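Local coordinates for protein diaminopimelate decarboxylase (Aquifex aeolicus, PDB 2P3E) that probably catalyses the pyridoxal 5'-phosphate-dependent decarboxylation of meso-diaminopimelate to L-lysine, the last step of lysine biosynthesis by the diaminopimelate route, at residues Leu18-Gly22 against Val38-Phe43; Asp57-Ala63 against Lys275-Gly281. All blocks are in the same frame, centred on the assembly; numbering follows the deposited sequence.

Overall arrangement
Helix 41-54 links the two contacts: interaction 1 holds its start against the turn after strand 17-20, and strand 59-63, which follows the helix, pairs with strand 275-278 in interaction 2. Their centres lie 25 Å apart and their nearest atoms about 8 Å apart, so they do not touch. Interaction 2 is the seam where the parallel barrel closes, joining its first and last strands, and the C-terminal end of strand 275-278 leads into three probable cofactor-binding residues, Glu-279 to Gly-281; the side chain of Ala-63 is about 4 Å from that of Lys-65, the probable cofactor-bearing lysine. Interaction 1 is more peripheral, although the side chain of Phe-43 comes within about 9 Å of that of Arg-282, a probable cofactor- and substrate-binding residue.

Interaction 1 (Leu18-Gly22 against Val38-Phe43); sequences LFIEG and VYSSNF
The turn after strand 17-20 approaches the junction of strand 36-40 and helix 41-54, with Glu-21 CA 6.8 Å from Ser-40 CA; the segments form no strand pairing, and every hydrogen bond between them ends on the Glu-21 carboxylate. Glu-21 has positive phi and psi, and its CB points toward the helix start. Its chain bends at chi2 and brings the carboxylate to the first turn of the helix. Glu-21 OE2 accepts two bonds: Ser-40 OG donates on its anti side at 2.6 Å, and Asn-42 N on its syn side at 2.8 Å. Glu-21 OE1 takes Asn-42 ND2 on the syn side at 2.8 Å, nearly straight (165°), with the carboxylate and amide planes 41° apart. Ser-40 OG also accepts from Phe-43 N at 3.0 Å, so the serine is the N-cap while it donates to Glu-21. Next to this polar group Ile-20 CD1 rests 3.9 Å from Ser-40 CB, and Ile-20 CG2 meets Val-38 CG1 at 3.8 Å. Asn-398 N gives Glu-21 OE1 a further bond. A buried carboxylate gripped by four donors, at a helix N-terminus whose dipole would probably stabilise negative charge, is likely ionised and holds the turn at Glu-21 against the helix leading into the barrel.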
ATOM      1  N   LEU B  18       0.703 -11.898 -27.533  1.00 22.31           N
ATOM      2  CA  LEU B  18      -0.339 -11.001 -27.025  1.00 21.53           C
ATOM      3  C   LEU B  18      -0.097  -9.561 -27.485  1.00 20.92           C
ATOM      4  O   LEU B  18       1.019  -9.043 -27.381  1.00 20.59           O
ATOM      5  CB  LEU B  18      -0.449 -11.090 -25.485  1.00 21.34           C
ATOM      6  CG  LEU B  18      -1.674 -10.406 -24.842  1.00 21.26           C
ATOM      7  CD1 LEU B  18      -2.979 -11.095 -25.211  1.00 19.73           C
ATOM      8  CD2 LEU B  18      -1.529 -10.344 -23.315  1.00 20.87           C
ATOM      9  N   PHE B  19      -1.150  -8.941 -28.006  1.00 20.85           N
ATOM     10  CA  PHE B  19      -1.134  -7.558 -28.470  1.00 20.90           C
ATOM     11  C   PHE B  19      -2.242  -6.758 -27.758  1.00 20.44           C
ATOM     12  O   PHE B  19      -3.289  -7.311 -27.424  1.00 19.91           O
ATOM     13  CB  PHE B  19      -1.376  -7.481 -29.988  1.00 21.38           C
ATOM     14  CG  PHE B  19      -0.160  -7.804 -30.836  1.00 20.49           C
ATOM     15  CD1 PHE B  19       0.559  -6.794 -31.450  1.00 21.82           C
ATOM     16  CD2 PHE B  19       0.245  -9.116 -31.035  1.00 21.78           C
ATOM     17  CE1 PHE B  19       1.684  -7.086 -32.243  1.00 22.06           C
ATOM     18  CE2 PHE B  19       1.376  -9.427 -31.823  1.00 21.24           C
ATOM     19  CZ  PHE B  19       2.090  -8.411 -32.421  1.00 21.37           C
ATOM     20  N   ILE B  20      -2.009  -5.461 -27.578  1.00 20.26           N
ATOM     21  CA  ILE B  20      -3.051  -4.521 -27.134  1.00 20.61           C
ATOM     22  C   ILE B  20      -3.022  -3.312 -28.047  1.00 20.44           C
ATOM     23  O   ILE B  20      -1.972  -2.702 -28.233  1.00 21.41           O
ATOM     24  CB  ILE B  20      -2.864  -4.097 -25.634  1.00 20.78           C
ATOM     25  CG1 ILE B  20      -4.053  -3.239 -25.158  1.00 20.79           C
ATOM     26  CG2 ILE B  20      -1.508  -3.396 -25.410  1.00 19.80           C
ATOM     27  CD1 ILE B  20      -4.059  -2.969 -23.671  1.00 21.97           C
ATOM     28  N   GLU B  21      -4.171  -2.971 -28.629  1.00 20.88           N
ATOM     29  CA  GLU B  21      -4.253  -1.924 -29.658  1.00 21.36           C
ATOM     30  C   GLU B  21      -3.137  -2.006 -30.730  1.00 21.14           C
ATOM     31  O   GLU B  21      -2.525  -0.993 -31.099  1.00 21.76           O
ATOM     32  CB  GLU B  21      -4.298  -0.518 -29.020  1.00 21.64           C
ATOM     33  CG  GLU B  21      -5.581  -0.252 -28.240  1.00 22.03           C
ATOM     34  CD  GLU B  21      -6.001   1.192 -28.287  1.00 21.89           C
ATOM     35  OE1 GLU B  21      -5.933   1.795 -29.383  1.00 21.81           O
ATOM     36  OE2 GLU B  21      -6.402   1.725 -27.229  1.00 21.37           O
ATOM     37  N   GLY B  22      -2.875  -3.216 -31.210  1.00 21.09           N
ATOM     38  CA  GLY B  22      -1.869  -3.446 -32.257  1.00 20.74           C
ATOM     39  C   GLY B  22      -0.423  -3.295 -31.807  1.00 21.04           C
ATOM     40  O   GLY B  22       0.472  -3.147 -32.641  1.00 20.95           O
ATOM     41  N   VAL B  38       0.256  -1.158 -18.582  1.00 12.74           N
ATOM     42  CA  VAL B  38      -0.056  -0.794 -19.968  1.00 12.45           C
ATOM     43  C   VAL B  38      -1.541  -0.471 -20.070  1.00 12.58           C
ATOM     44  O   VAL B  38      -2.363  -1.271 -19.634  1.00 12.42           O
ATOM     45  CB  VAL B  38       0.305  -1.957 -20.943  1.00 13.02           C
ATOM     46  CG1 VAL B  38       0.004  -1.554 -22.408  1.00 13.55           C
ATOM     47  CG2 VAL B  38       1.784  -2.360 -20.793  1.00 11.89           C
ATOM     48  N   TYR B  39      -1.870   0.701 -20.636  1.00 12.06           N
ATOM     49  CA  TYR B  39      -3.238   1.143 -20.760  1.00 12.03           C
ATOM     50  C   TYR B  39      -3.664   1.291 -22.227  1.00 13.58           C
ATOM     51  O   TYR B  39      -2.863   1.705 -23.077  1.00 13.64           O
ATOM     52  CB  TYR B  39      -3.437   2.490 -20.041  1.00 11.67           C
ATOM     53  CG  TYR B  39      -3.102   2.462 -18.564  1.00 11.37           C
ATOM     54  CD1 TYR B  39      -4.060   2.107 -17.615  1.00 11.04           C
ATOM     55  CD2 TYR B  39      -1.816   2.766 -18.118  1.00 10.47           C
ATOM     56  CE1 TYR B  39      -3.741   2.080 -16.241  1.00  9.96           C
ATOM     57  CE2 TYR B  39      -1.498   2.762 -16.748  1.00 10.34           C
ATOM     58  CZ  TYR B  39      -2.449   2.412 -15.833  1.00 10.96           C
ATOM     59  OH  TYR B  39      -2.086   2.418 -14.502  1.00 11.92           O
ATOM     60  N   SER B  40      -4.932   0.983 -22.493  1.00 14.47           N
ATOM     61  CA  SER B  40      -5.553   1.193 -23.809  1.00 14.85           C
ATOM     62  C   SER B  40      -6.286   2.524 -23.831  1.00 15.22           C
ATOM     63  O   SER B  40      -7.287   2.716 -23.135  1.00 14.77           O
ATOM     64  CB  SER B  40      -6.518   0.044 -24.143  1.00 15.62           C
ATOM     65  OG  SER B  40      -7.424   0.407 -25.195  1.00 17.85           O
ATOM     66  N   SER B  41      -5.798   3.439 -24.670  1.00 15.22           N
ATOM     67  CA  SER B  41      -6.419   4.737 -24.832  1.00 16.10           C
ATOM     68  C   SER B  41      -7.866   4.616 -25.326  1.00 16.23           C
ATOM     69  O   SER B  41      -8.778   5.253 -24.771  1.00 15.91           O
ATOM     70  CB  SER B  41      -5.589   5.593 -25.802  1.00 15.96           C
ATOM     71  OG  SER B  41      -6.116   6.895 -25.904  1.00 16.41           O
ATOM     72  N   ASN B  42      -8.077   3.795 -26.358  1.00 16.65           N
ATOM     73  CA  ASN B  42      -9.403   3.687 -26.961  1.00 17.26           C
ATOM     74  C   ASN B  42     -10.405   2.975 -26.073  1.00 16.99           C
ATOM     75  O   ASN B  42     -11.600   3.259 -26.150  1.00 16.42           O
ATOM     76  CB  ASN B  42      -9.350   3.059 -28.360  1.00 17.97           C
ATOM     77  CG  ASN B  42      -8.928   4.058 -29.412  1.00 19.46           C
ATOM     78  OD1 ASN B  42      -9.611   5.060 -29.634  1.00 21.64           O
ATOM     79  ND2 ASN B  42      -7.762   3.823 -30.030  1.00 21.78           N
ATOM     80  N   PHE B  43      -9.929   2.047 -25.240  1.00 16.16           N
ATOM     81  CA  PHE B  43     -10.814   1.445 -24.232  1.00 15.97           C
ATOM     82  C   PHE B  43     -11.359   2.494 -23.267  1.00 15.41           C
ATOM     83  O   PHE B  43     -12.574   2.530 -23.005  1.00 15.41           O
ATOM     84  CB  PHE B  43     -10.130   0.311 -23.453  1.00 15.76           C
ATOM     85  CG  PHE B  43     -11.063  -0.445 -22.525  1.00 17.67           C
ATOM     86  CD1 PHE B  43     -11.768  -1.561 -22.980  1.00 18.35           C
ATOM     87  CD2 PHE B  43     -11.254  -0.030 -21.202  1.00 18.66           C
ATOM     88  CE1 PHE B  43     -12.630  -2.257 -22.136  1.00 18.99           C
ATOM     89  CE2 PHE B  43     -12.104  -0.736 -20.339  1.00 17.55           C
ATOM     90  CZ  PHE B  43     -12.794  -1.854 -20.818  1.00 17.49           C
TER

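Interaction 2 (Asp57-Ala63 against Lys275-Gly281)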
ATOM      1  N   ASP B  57     -27.696  13.653 -20.887  1.00 18.44           N
ATOM      2  CA  ASP B  57     -27.922  14.924 -20.210  1.00 18.73           C
ATOM      3  C   ASP B  57     -27.205  14.982 -18.852  1.00 18.11           C
ATOM      4  O   ASP B  57     -27.261  16.001 -18.155  1.00 18.21           O
ATOM      5  CB  ASP B  57     -29.436  15.154 -20.041  1.00 19.21           C
ATOM      6  CG  ASP B  57     -30.195  15.056 -21.372  1.00 22.78           C
ATOM      7  OD1 ASP B  57     -29.738  15.659 -22.364  1.00 23.64           O
ATOM      8  OD2 ASP B  57     -31.237  14.368 -21.429  1.00 25.96           O
ATOM      9  N   ALA B  58     -26.502  13.903 -18.504  1.00 17.35           N
ATOM     10  CA  ALA B  58     -25.808  13.799 -17.211  1.00 16.54           C
ATOM     11  C   ALA B  58     -24.373  14.333 -17.229  1.00 16.00           C
ATOM     12  O   ALA B  58     -23.693  14.274 -18.247  1.00 15.81           O
ATOM     13  CB  ALA B  58     -25.796  12.342 -16.717  1.00 16.33           C
ATOM     14  N   LEU B  59     -23.914  14.805 -16.074  1.00 15.66           N
ATOM     15  CA  LEU B  59     -22.499  15.079 -15.869  1.00 15.71           C
ATOM     16  C   LEU B  59     -21.823  13.780 -15.438  1.00 15.50           C
ATOM     17  O   LEU B  59     -22.187  13.193 -14.415  1.00 15.42           O
ATOM     18  CB  LEU B  59     -22.287  16.137 -14.790  1.00 15.76           C
ATOM     19  CG  LEU B  59     -20.823  16.373 -14.348  1.00 16.18           C
ATOM     20  CD1 LEU B  59     -19.996  16.923 -15.516  1.00 15.59           C
ATOM     21  CD2 LEU B  59     -20.775  17.309 -13.161  1.00 16.21           C
ATOM     22  N   ILE B  60     -20.840  13.343 -16.217  1.00 15.27           N
ATOM     23  CA  ILE B  60     -20.095  12.132 -15.906  1.00 15.08           C
ATOM     24  C   ILE B  60     -18.779  12.513 -15.212  1.00 15.10           C
ATOM     25  O   ILE B  60     -17.848  12.989 -15.849  1.00 14.68           O
ATOM     26  CB  ILE B  60     -19.852  11.268 -17.162  1.00 15.31           C
ATOM     27  CG1 ILE B  60     -21.161  11.056 -17.942  1.00 15.88           C
ATOM     28  CG2 ILE B  60     -19.178   9.908 -16.779  1.00 13.78           C
ATOM     29  CD1 ILE B  60     -22.314  10.400 -17.133  1.00 13.73           C
ATOM     30  N   CYS B  61     -18.730  12.324 -13.897  1.00 14.73           N
ATOM     31  CA  CYS B  61     -17.548  12.682 -13.106  1.00 15.05           C
ATOM     32  C   CYS B  61     -16.648  11.478 -12.911  1.00 14.91           C
ATOM     33  O   CYS B  61     -17.024  10.537 -12.205  1.00 16.93           O
ATOM     34  CB  CYS B  61     -17.974  13.208 -11.744  1.00 14.64           C
ATOM     35  SG  CYS B  61     -18.660  14.878 -11.740  1.00 17.23           S
ATOM     36  N   TYR B  62     -15.460  11.496 -13.504  1.00 13.97           N
ATOM     37  CA  TYR B  62     -14.506  10.394 -13.309  1.00 12.77           C
ATOM     38  C   TYR B  62     -14.050  10.313 -11.840  1.00 11.84           C
ATOM     39  O   TYR B  62     -13.646  11.315 -11.264  1.00 12.47           O
ATOM     40  CB  TYR B  62     -13.310  10.526 -14.262  1.00 12.32           C
ATOM     41  CG  TYR B  62     -12.187   9.600 -13.895  1.00 12.10           C
ATOM     42  CD1 TYR B  62     -12.378   8.205 -13.883  1.00 12.54           C
ATOM     43  CD2 TYR B  62     -10.942  10.110 -13.514  1.00 13.26           C
ATOM     44  CE1 TYR B  62     -11.334   7.340 -13.517  1.00 13.36           C
ATOM     45  CE2 TYR B  62      -9.909   9.255 -13.133  1.00 14.17           C
ATOM     46  CZ  TYR B  62     -10.119   7.879 -13.145  1.00 12.70           C
ATOM     47  OH  TYR B  62      -9.096   7.045 -12.774  1.00 14.32           O
ATOM     48  N   ALA B  63     -14.165   9.133 -11.228  1.00 11.24           N
ATOM     49  CA  ALA B  63     -13.713   8.936  -9.843  1.00 10.84           C
ATOM     50  C   ALA B  63     -12.193   8.780  -9.832  1.00 10.68           C
ATOM     51  O   ALA B  63     -11.646   7.697 -10.086  1.00 10.41           O
ATOM     52  CB  ALA B  63     -14.389   7.704  -9.207  1.00 10.12           C
ATOM     53  N   LYS B 275     -30.356  17.897 -12.653  1.00 20.11           N
ATOM     54  CA  LYS B 275     -29.288  17.326 -13.478  1.00 19.29           C
ATOM     55  C   LYS B 275     -28.676  16.156 -12.720  1.00 18.61           C
ATOM     56  O   LYS B 275     -28.381  16.272 -11.521  1.00 18.16           O
ATOM     57  CB  LYS B 275     -28.217  18.369 -13.806  1.00 19.91           C
ATOM     58  CG  LYS B 275     -27.137  17.884 -14.814  1.00 21.48           C
ATOM     59  CD  LYS B 275     -26.465  19.056 -15.485  1.00 23.82           C
ATOM     60  CE  LYS B 275     -25.321  18.619 -16.384  1.00 26.42           C
ATOM     61  NZ  LYS B 275     -25.832  18.221 -17.741  1.00 28.36           N
ATOM     62  N   ILE B 276     -28.490  15.043 -13.430  1.00 17.25           N
ATOM     63  CA  ILE B 276     -28.000  13.805 -12.839  1.00 16.57           C
ATOM     64  C   ILE B 276     -26.474  13.817 -12.942  1.00 16.48           C
ATOM     65  O   ILE B 276     -25.920  14.283 -13.935  1.00 16.22           O
ATOM     66  CB  ILE B 276     -28.590  12.561 -13.548  1.00 16.44           C
ATOM     67  CG1 ILE B 276     -30.141  12.630 -13.609  1.00 16.64           C
ATOM     68  CG2 ILE B 276     -28.077  11.240 -12.890  1.00 17.59           C
ATOM     69  CD1 ILE B 276     -30.842  12.886 -12.251  1.00 15.09           C
ATOM     70  N   ILE B 277     -25.814  13.357 -11.885  1.00 15.59           N
ATOM     71  CA  ILE B 277     -24.360  13.215 -11.873  1.00 14.93           C
ATOM     72  C   ILE B 277     -24.051  11.747 -11.585  1.00 14.76           C
ATOM     73  O   ILE B 277     -24.653  11.153 -10.693  1.00 14.56           O
ATOM     74  CB  ILE B 277     -23.695  14.121 -10.813  1.00 14.55           C
ATOM     75  CG1 ILE B 277     -24.080  15.597 -11.036  1.00 14.95           C
ATOM     76  CG2 ILE B 277     -22.137  13.955 -10.843  1.00 14.25           C
ATOM     77  CD1 ILE B 277     -23.503  16.579  -9.991  1.00 14.41           C
ATOM     78  N   LEU B 278     -23.152  11.165 -12.381  1.00 14.71           N
ATOM     79  CA  LEU B 278     -22.630   9.815 -12.137  1.00 15.43           C
ATOM     80  C   LEU B 278     -21.134   9.913 -11.866  1.00 15.26           C
ATOM     81  O   LEU B 278     -20.469  10.806 -12.398  1.00 15.66           O
ATOM     82  CB  LEU B 278     -22.853   8.894 -13.344  1.00 15.14           C
ATOM     83  CG  LEU B 278     -24.274   8.569 -13.829  1.00 19.42           C
ATOM     84  CD1 LEU B 278     -24.192   7.489 -14.898  1.00 22.12           C
ATOM     85  CD2 LEU B 278     -25.055   8.041 -12.709  1.00 22.11           C
ATOM     86  N   GLU B 279     -20.608   8.981 -11.071  1.00 15.22           N
ATOM     87  CA  GLU B 279     -19.197   9.003 -10.657  1.00 14.95           C
ATOM     88  C   GLU B 279     -18.409   7.708 -10.964  1.00 14.88           C
ATOM     89  O   GLU B 279     -17.815   7.125 -10.057  1.00 15.11           O
ATOM     90  CB  GLU B 279     -19.108   9.307  -9.160  1.00 15.81           C
ATOM     91  CG  GLU B 279     -19.860  10.574  -8.749  1.00 16.00           C
ATOM     92  CD  GLU B 279     -19.908  10.771  -7.248  1.00 16.70           C
ATOM     93  OE1 GLU B 279     -20.026   9.770  -6.499  1.00 17.84           O
ATOM     94  OE2 GLU B 279     -19.853  11.936  -6.821  1.00 18.69           O
ATOM     95  N   PRO B 280     -18.353   7.279 -12.244  1.00 13.98           N
ATOM     96  CA  PRO B 280     -17.701   5.989 -12.478  1.00 13.72           C
ATOM     97  C   PRO B 280     -16.172   6.078 -12.324  1.00 13.38           C
ATOM     98  O   PRO B 280     -15.568   7.058 -12.779  1.00 13.13           O
ATOM     99  CB  PRO B 280     -18.057   5.682 -13.936  1.00 12.95           C
ATOM    100  CG  PRO B 280     -18.220   7.019 -14.565  1.00 13.11           C
ATOM    101  CD  PRO B 280     -18.826   7.891 -13.504  1.00 13.92           C
ATOM    102  N   GLY B 281     -15.571   5.066 -11.695  1.00 12.73           N
ATOM    103  CA  GLY B 281     -14.102   4.947 -11.651  1.00 13.06           C
ATOM    104  C   GLY B 281     -13.658   3.644 -12.290  1.00 13.43           C
ATOM    105  O   GLY B 281     -13.151   3.622 -13.423  1.00 13.25           O
TER
HETATM  106  O   HOH W   1     -29.254  15.099 -16.129  1.00 14.72           O
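Lys-275 reaches across from the edge of the contact to Asp-57. From CB the chain runs extended, with CG anti to the backbone N (chi1 -173°): Lys-275 CG passes 3.8 Å from Asp-57 O, CD lies a little farther from that oxygen, and Lys-275 CE comes 4.1 Å from Leu-59 N. A bend at chi4 (84°) then turns Lys-275 NZ onto Asp-57 O at 2.7 Å, from above the carbonyl plane. A water accepting from Ile-276 N also reaches this oxygen, weakly. Beyond it the strands run parallel, their short axes 22° apart. Leu-59 N bonds to Ile-276 O, Leu-278 N to Leu-59 O and Cys-61 N to Leu-278 O, each nearly along the C=O axis. Past the end of strand 275-278 the pattern breaks: Ala-63 N bonds to Pro-280 O at 2.9 Å from above the carbonyl plane. CA-H groups add contacts, among them Ile-277 CA to Leu-59 O and Glu-279 CA to Cys-61 O at 3.1 Å. On one face Cys-61 SG touches Ile-277 CG2 at 3.7 Å. On the other Ile-60 lies alongside Leu-278 and sets Ile-60 CG2 3.8 Å from Pro-280 CG, against helix 41-54. Glu-279 OE1 is hydrogen-bonded to His-202 NE2. This ladder closes the TIM barrel and, with its last bond at Pro-280 O, probably holds the chain where Glu-279, Pro-280 and Gly-281 begin the likely pyridoxal phosphate site.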